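Local coordinates for probable E3 ubiquitin-protein ligase HERC1 (Homo sapiens, PDB 4QT6) that probably acts as an E3 ubiquitin-protein ligase, here represented by its SPRY domain, a fold that generally serves in protein-protein recognition, at residues A[55-61]-A[73-79]; A[84-88]-A[126-130]. One frame throughout, in Å; residues are numbered along the deposited sequence. Where two conformers were deposited one is given.

Contact 1: residues A[55-61]-A[73-79]. With ARF (formamide), chain C; ARF (formamide), chain B.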
loop_
_atom_site.group_PDB
_atom_site.type_symbol
_atom_site.label_atom_id
_atom_site.label_comp_id
_atom_site.label_asym_id
_atom_site.label_seq_id
_atom_site.Cartn_x
_atom_site.Cartn_y
_atom_site.Cartn_z
ATOM N N THR A 55 7.730 -1.750 -5.221
ATOM C CA THR A 55 6.381 -1.553 -4.665
ATOM C C THR A 55 6.402 -1.075 -3.224
ATOM O O THR A 55 7.212 -1.561 -2.410
ATOM C CB THR A 55 5.649 -2.896 -4.674
ATOM O OG1 THR A 55 5.543 -3.354 -6.024
ATOM C CG2 THR A 55 4.249 -2.805 -4.044
ATOM N N CYS A 56 5.451 -0.201 -2.896
ATOM C CA CYS A 56 5.059 0.052 -1.505
ATOM C C CYS A 56 3.561 -0.166 -1.397
ATOM O O CYS A 56 2.848 0.063 -2.368
ATOM C CB CYS A 56 5.321 1.478 -1.074
ATOM S SG CYS A 56 7.064 1.985 -1.092
ATOM N N VAL A 57 3.090 -0.590 -0.226
ATOM C CA VAL A 57 1.645 -0.716 0.029
ATOM C C VAL A 57 1.275 0.088 1.240
ATOM O O VAL A 57 2.121 0.393 2.058
ATOM C CB VAL A 57 1.222 -2.182 0.215
ATOM C CG1 VAL A 57 1.683 -3.000 -0.985
ATOM C CG2 VAL A 57 1.753 -2.800 1.522
ATOM N N GLY A 58 0.013 0.462 1.361
ATOM C CA GLY A 58 -0.398 1.172 2.555
ATOM C C GLY A 58 -1.745 1.817 2.380
ATOM O O GLY A 58 -2.670 1.188 1.854
ATOM N N VAL A 59 -1.866 3.050 2.864
ATOM C CA VAL A 59 -3.092 3.835 2.720
ATOM C C VAL A 59 -2.767 5.258 2.263
ATOM O O VAL A 59 -1.638 5.733 2.456
ATOM C CB VAL A 59 -3.909 3.873 4.033
ATOM C CG1 VAL A 59 -4.470 2.493 4.340
ATOM C CG2 VAL A 59 -3.068 4.397 5.190
ATOM N N SER A 60 -3.748 5.897 1.645
ATOM C CA SER A 60 -3.601 7.231 1.067
ATOM C C SER A 60 -4.838 8.083 1.273
ATOM O O SER A 60 -5.983 7.595 1.241
ATOM C CB SER A 60 -3.345 7.137 -0.430
ATOM O OG SER A 60 -3.057 8.413 -0.986
ATOM N N ARG A 61 -4.584 9.383 1.403
ATOM C CA ARG A 61 -5.597 10.402 1.195
ATOM C C ARG A 61 -5.959 10.516 -0.265
ATOM O O ARG A 61 -5.187 10.110 -1.149
ATOM C CB ARG A 61 -5.047 11.763 1.626
ATOM C CG ARG A 61 -4.812 11.879 3.100
ATOM C CD ARG A 61 -4.254 13.260 3.402
ATOM N NE ARG A 61 -4.375 13.552 4.826
ATOM C CZ ARG A 61 -3.401 13.476 5.725
ATOM N NH1 ARG A 61 -2.146 13.141 5.417
ATOM N NH2 ARG A 61 -3.692 13.788 6.970
ATOM N N SER A 73 3.355 12.973 2.601
ATOM C CA SER A 73 2.470 12.957 3.770
ATOM C C SER A 73 1.026 12.637 3.373
ATOM O O SER A 73 0.144 12.601 4.234
ATOM C CB SER A 73 2.545 14.316 4.487
ATOM O OG SER A 73 3.836 14.468 5.083
ATOM N N ASP A 74 0.790 12.384 2.081
ATOM C CA ASP A 74 -0.540 11.953 1.631
ATOM C C ASP A 74 -0.742 10.465 1.863
ATOM O O ASP A 74 -1.896 10.019 1.989
ATOM C CB ASP A 74 -0.755 12.272 0.153
ATOM C CG ASP A 74 -0.984 13.740 -0.099
ATOM O OD1 ASP A 74 -1.482 14.446 0.816
ATOM O OD2 ASP A 74 -0.683 14.170 -1.229
HETATM N N MSE A 75 0.358 9.730 1.926
HETATM C CA MSE A 75 0.350 8.265 2.042
HETATM C C MSE A 75 1.130 7.805 3.247
HETATM O O MSE A 75 2.026 8.499 3.759
HETATM C CB MSE A 75 0.921 7.603 0.785
HETATM C CG MSE A 75 0.301 8.191 -0.478
HETATM SE SE MSE A 75 1.000 7.204 -2.049
HETATM C CE MSE A 75 -0.522 7.576 -3.218
ATOM N N TRP A 76 0.792 6.625 3.706
ATOM C CA TRP A 76 1.514 5.908 4.743
ATOM C C TRP A 76 1.918 4.592 4.098
ATOM O O TRP A 76 1.052 3.779 3.723
ATOM C CB TRP A 76 0.606 5.628 5.944
ATOM C CG TRP A 76 0.336 6.778 6.883
ATOM C CD1 TRP A 76 0.905 6.958 8.116
ATOM C CD2 TRP A 76 -0.592 7.853 6.713
ATOM N NE1 TRP A 76 0.421 8.086 8.694
ATOM C CE2 TRP A 76 -0.516 8.654 7.881
ATOM C CE3 TRP A 76 -1.452 8.250 5.686
ATOM C CZ2 TRP A 76 -1.278 9.803 8.039
ATOM C CZ3 TRP A 76 -2.218 9.394 5.859
ATOM C CH2 TRP A 76 -2.135 10.148 7.036
ATOM N N LEU A 77 3.215 4.370 3.922
ATOM C CA LEU A 77 3.678 3.332 3.013
ATOM C C LEU A 77 4.666 2.378 3.640
ATOM O O LEU A 77 5.459 2.746 4.516
ATOM C CB LEU A 77 4.304 3.955 1.775
ATOM C CG LEU A 77 3.383 4.784 0.906
ATOM C CD1 LEU A 77 4.176 5.532 -0.160
ATOM C CD2 LEU A 77 2.303 3.913 0.271
ATOM N N TYR A 78 4.653 1.157 3.124
ATOM C CA TYR A 78 5.470 0.040 3.580
ATOM C C TYR A 78 6.123 -0.554 2.325
ATOM O O TYR A 78 5.457 -0.982 1.367
ATOM C CB TYR A 78 4.567 -0.946 4.361
ATOM C CG TYR A 78 5.110 -2.270 4.822
ATOM C CD1 TYR A 78 6.440 -2.416 5.192
ATOM C CD2 TYR A 78 4.254 -3.365 5.005
ATOM C CE1 TYR A 78 6.919 -3.647 5.627
ATOM C CE2 TYR A 78 4.724 -4.589 5.454
ATOM C CZ TYR A 78 6.060 -4.718 5.781
ATOM O OH TYR A 78 6.514 -5.955 6.218
ATOM N N ARG A 79 7.454 -0.530 2.325
ATOM C CA ARG A 79 8.260 -0.811 1.129
ATOM C C ARG A 79 8.720 -2.273 1.043
ATOM O O ARG A 79 9.359 -2.799 1.981
ATOM C CB ARG A 79 9.462 0.142 1.142
ATOM C CG ARG A 79 10.427 0.025 -0.015
ATOM C CD ARG A 79 11.490 1.108 0.113
ATOM N NE ARG A 79 12.605 0.928 -0.810
ATOM C CZ ARG A 79 13.836 1.409 -0.613
ATOM N NH1 ARG A 79 14.131 2.103 0.495
ATOM N NH2 ARG A 79 14.776 1.183 -1.525
HETATM N N ARF C . 5.381 -6.777 8.754
HETATM C C ARF C . 6.014 -7.300 9.811
HETATM O O ARF C . 7.232 -7.422 9.786
HETATM N N ARF B . 14.782 -2.088 -5.334
HETATM C C ARF B . 15.083 -1.119 -4.472
HETATM O O ARF B . 14.204 -0.454 -3.946
#

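Contact 2: residues A[84-88]-A[126-130]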
loop_
_atom_site.group_PDB
_atom_site.type_symbol
_atom_site.label_atom_id
_atom_site.label_comp_id
_atom_site.label_asym_id
_atom_site.label_seq_id
_atom_site.Cartn_x
_atom_site.Cartn_y
_atom_site.Cartn_z
ATOM N N ASN A 84 11.122 -0.921 4.933
ATOM C CA ASN A 84 11.052 0.436 5.480
ATOM C C ASN A 84 9.633 0.974 5.419
ATOM O O ASN A 84 8.819 0.511 4.615
ATOM C CB ASN A 84 11.981 1.427 4.744
ATOM C CG ASN A 84 13.461 1.198 5.040
ATOM O OD1 ASN A 84 14.227 0.837 4.150
ATOM N ND2 ASN A 84 13.856 1.381 6.287
ATOM N N LEU A 85 9.377 1.957 6.273
ATOM C CA LEU A 85 8.091 2.634 6.445
ATOM C C LEU A 85 8.267 4.125 6.167
ATOM O O LEU A 85 9.304 4.721 6.532
ATOM C CB LEU A 85 7.594 2.449 7.883
ATOM C CG LEU A 85 7.241 1.037 8.323
ATOM C CD1 LEU A 85 6.986 0.980 9.818
ATOM C CD2 LEU A 85 6.024 0.522 7.552
ATOM N N TYR A 86 7.274 4.717 5.496
ATOM C CA TYR A 86 7.351 6.077 4.985
ATOM C C TYR A 86 6.079 6.815 5.326
ATOM O O TYR A 86 4.972 6.360 5.022
ATOM C CB TYR A 86 7.565 6.104 3.458
ATOM C CG TYR A 86 8.876 5.459 3.093
ATOM C CD1 TYR A 86 8.968 4.097 2.921
ATOM C CD2 TYR A 86 10.042 6.212 3.019
ATOM C CE1 TYR A 86 10.173 3.478 2.650
ATOM C CE2 TYR A 86 11.257 5.606 2.755
ATOM C CZ TYR A 86 11.323 4.247 2.566
ATOM O OH TYR A 86 12.533 3.632 2.325
ATOM N N HIS A 87 6.245 7.936 6.013
ATOM C CA HIS A 87 5.213 8.931 6.120
ATOM C C HIS A 87 5.903 10.226 6.552
ATOM O O HIS A 87 6.517 10.257 7.606
ATOM C CB HIS A 87 4.108 8.545 7.118
ATOM C CG HIS A 87 3.052 9.585 7.195
ATOM N ND1 HIS A 87 2.129 9.780 6.188
ATOM C CD2 HIS A 87 2.826 10.558 8.109
ATOM C CE1 HIS A 87 1.379 10.820 6.482
ATOM N NE2 HIS A 87 1.768 11.298 7.648
ATOM N N ASN A 88 5.826 11.255 5.731
ATOM C CA ASN A 88 6.618 12.479 5.967
ATOM C C ASN A 88 8.089 12.080 6.109
ATOM O O ASN A 88 8.815 12.597 6.977
ATOM C CB ASN A 88 6.114 13.224 7.206
ATOM C CG ASN A 88 6.743 14.592 7.360
ATOM O OD1 ASN A 88 7.003 15.271 6.376
ATOM N ND2 ASN A 88 6.967 15.005 8.606
ATOM N N LEU A 126 2.497 -2.921 14.868
ATOM C CA LEU A 126 2.219 -1.482 14.813
ATOM C C LEU A 126 3.286 -0.786 13.967
ATOM O O LEU A 126 4.477 -0.928 14.216
ATOM C CB LEU A 126 2.200 -0.872 16.225
ATOM C CG LEU A 126 1.946 0.631 16.322
ATOM C CD1 LEU A 126 0.549 0.999 15.879
ATOM C CD2 LEU A 126 2.159 1.111 17.757
ATOM N N ALA A 127 2.848 -0.044 12.961
ATOM C CA ALA A 127 3.743 0.619 12.037
ATOM C C ALA A 127 3.689 2.134 12.182
ATOM O O ALA A 127 4.737 2.810 12.166
ATOM C CB ALA A 127 3.358 0.223 10.624
ATOM N N PHE A 128 2.481 2.685 12.284
ATOM C CA PHE A 128 2.290 4.124 12.365
ATOM C C PHE A 128 1.284 4.475 13.451
ATOM O O PHE A 128 0.294 3.770 13.643
ATOM C CB PHE A 128 1.775 4.703 11.033
ATOM C CG PHE A 128 2.679 4.458 9.841
ATOM C CD1 PHE A 128 3.796 5.258 9.605
ATOM C CD2 PHE A 128 2.365 3.486 8.897
ATOM C CE1 PHE A 128 4.584 5.060 8.482
ATOM C CE2 PHE A 128 3.156 3.282 7.779
ATOM C CZ PHE A 128 4.265 4.075 7.569
ATOM N N GLU A 129 1.554 5.574 14.159
ATOM C CA GLU A 129 0.628 6.137 15.112
ATOM C C GLU A 129 0.260 7.550 14.719
ATOM O O GLU A 129 0.826 8.123 13.775
ATOM C CB GLU A 129 1.254 6.121 16.509
ATOM C CG GLU A 129 1.546 4.736 17.045
ATOM C CD GLU A 129 2.244 4.781 18.394
ATOM O OE1 GLU A 129 1.542 4.654 19.422
ATOM O OE2 GLU A 129 3.478 4.934 18.415
ATOM N N ASP A 130 -0.716 8.103 15.428
ATOM C CA ASP A 130 -1.163 9.489 15.248
ATOM C C ASP A 130 -1.614 9.723 13.802
ATOM O O ASP A 130 -1.372 10.762 13.215
ATOM C CB ASP A 130 -0.059 10.504 15.631
ATOM C CG ASP A 130 0.508 10.279 17.031
ATOM O OD1 ASP A 130 -0.232 10.442 18.026
ATOM O OD2 ASP A 130 1.708 9.964 17.131
#

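Contact 1: residues A[55-61]-A[73-79]
Five backbone hydrogen bonds join 55-61 to 73-79, whose strands 55-60 and 75-79 are antiparallel neighbours in one of the two sheets of the SPRY beta-sandwich. Just past the strand ends, Arg61 N gives the shortest, 2.8 Å to Asp74 O and nearly straight. Val57 and Tyr78 bond in both directions, Val57 N to Tyr78 O and Tyr78 N to Val57 O each at 2.9 Å. Val59 and Trp76 do likewise, with Trp76 N to Val59 O at 2.9 Å and Val59 N to Trp76 O at 3.1 Å. Between these hydrogen-bonded pairs lies Gly58, opposite Leu77. Its phi/psi of 166/-138° and its place against the partner strand leave no room for a CB, and Gly58 CA makes a CH···O contact of 3.2 Å to Trp76 O. Arg61 extends alongside Trp76, whose CH2 lies over one face of the guanidinium, 3.4 Å from Arg61 NH1, while NH2 forms a salt bridge with Asp132.

Side chains sort onto two faces. Val57, Val59, Trp76 and Tyr78 share one, where Val59 CG2 meets Trp76 CB at 3.9 Å; Val57 and Val59 continue onto Phe43 and Trp41 of strand 38-47 in the second sheet, so this is the sandwich interior. Cys56, Ser60, Met75 (selenomethionine) and Arg79 occupy the other. There Arg79 is held by Tyr86 and Tyr143, and Cys56 SG rests 3.8 Å from Arg79 CB. At the opposite end of that face Ser60 OG approaches Met75 CG to 3.4 Å and donates a 2.7 Å hydrogen bond to Arg61 O.

Contact 2: residues A[84-88]-A[126-130]
Leu85 opens the contact, its side chain directed at strand 125-128. Its CD1 lies 3.8 Å from Ala127 CB and 3.7 Å from Ala127 O, while Leu85 CB packs against Phe128 CZ at 3.7 Å. Tyr86 follows with its CA-to-CB bond turned away, as expected of alternation along a strand, and meets the opposite segment through its backbone: Tyr86 O is 3.5 Å from Phe128 CZ. The Tyr86 hydroxyl is engaged by Arg79. At His87 the CA-to-CB bond points toward 126-130 again, and His87 CB comes within 3.8 Å of Phe128 CE1, but the imidazole leads away to stack on Trp76 and bond through ND1 to Met75 O.

Phe128 is thus the hub, its ring approached by three successive residues. No hydrogen bond crosses, and the two short strand axes stay 8.3 Å apart at 38°, as befits side-chain packing between sheets. Ala127 and Phe128 both face Ile115 in a classic beta bulge, which lets these consecutive residues both point their CB atoms toward 84-88.

The contact closes one margin of the SPRY sandwich: strand 84-86 is outermost in one sheet, beside strand 75-79, and strand 125-128 is outermost in the other, beside strand 114-119. Phe117 of the latter touches Leu85, Ala127 and Phe128, while Trp76 of strand 75-79 meets the Phe128 ring edge-to-face.

Contact 1 pairs two strands within one sheet, whereas contact 2 ties the margin of that sheet to the facing one; their centres lie about 9 Å apart. Strand 84-86 directly follows and flanks strand 75-79, with Leu77 O 2.9 Å from Tyr86 N and Met75 O 2.7 Å from His87 ND1, both probable hydrogen bonds. Trp76 CE2 and His87 CE1 approach to 3.2 Å, making Trp76 common to both packings. Two formamide molecules bind beside contact 1: Tyr78 OH, which also hydrogen-bonds to Ser96 O, accepts a 2.9 Å bond from N of one, and Arg79 NH2 donates a 3.0 Å bond to O of another. In contact 2 the Leu85 side chain is about 7 Å from a bound formamide.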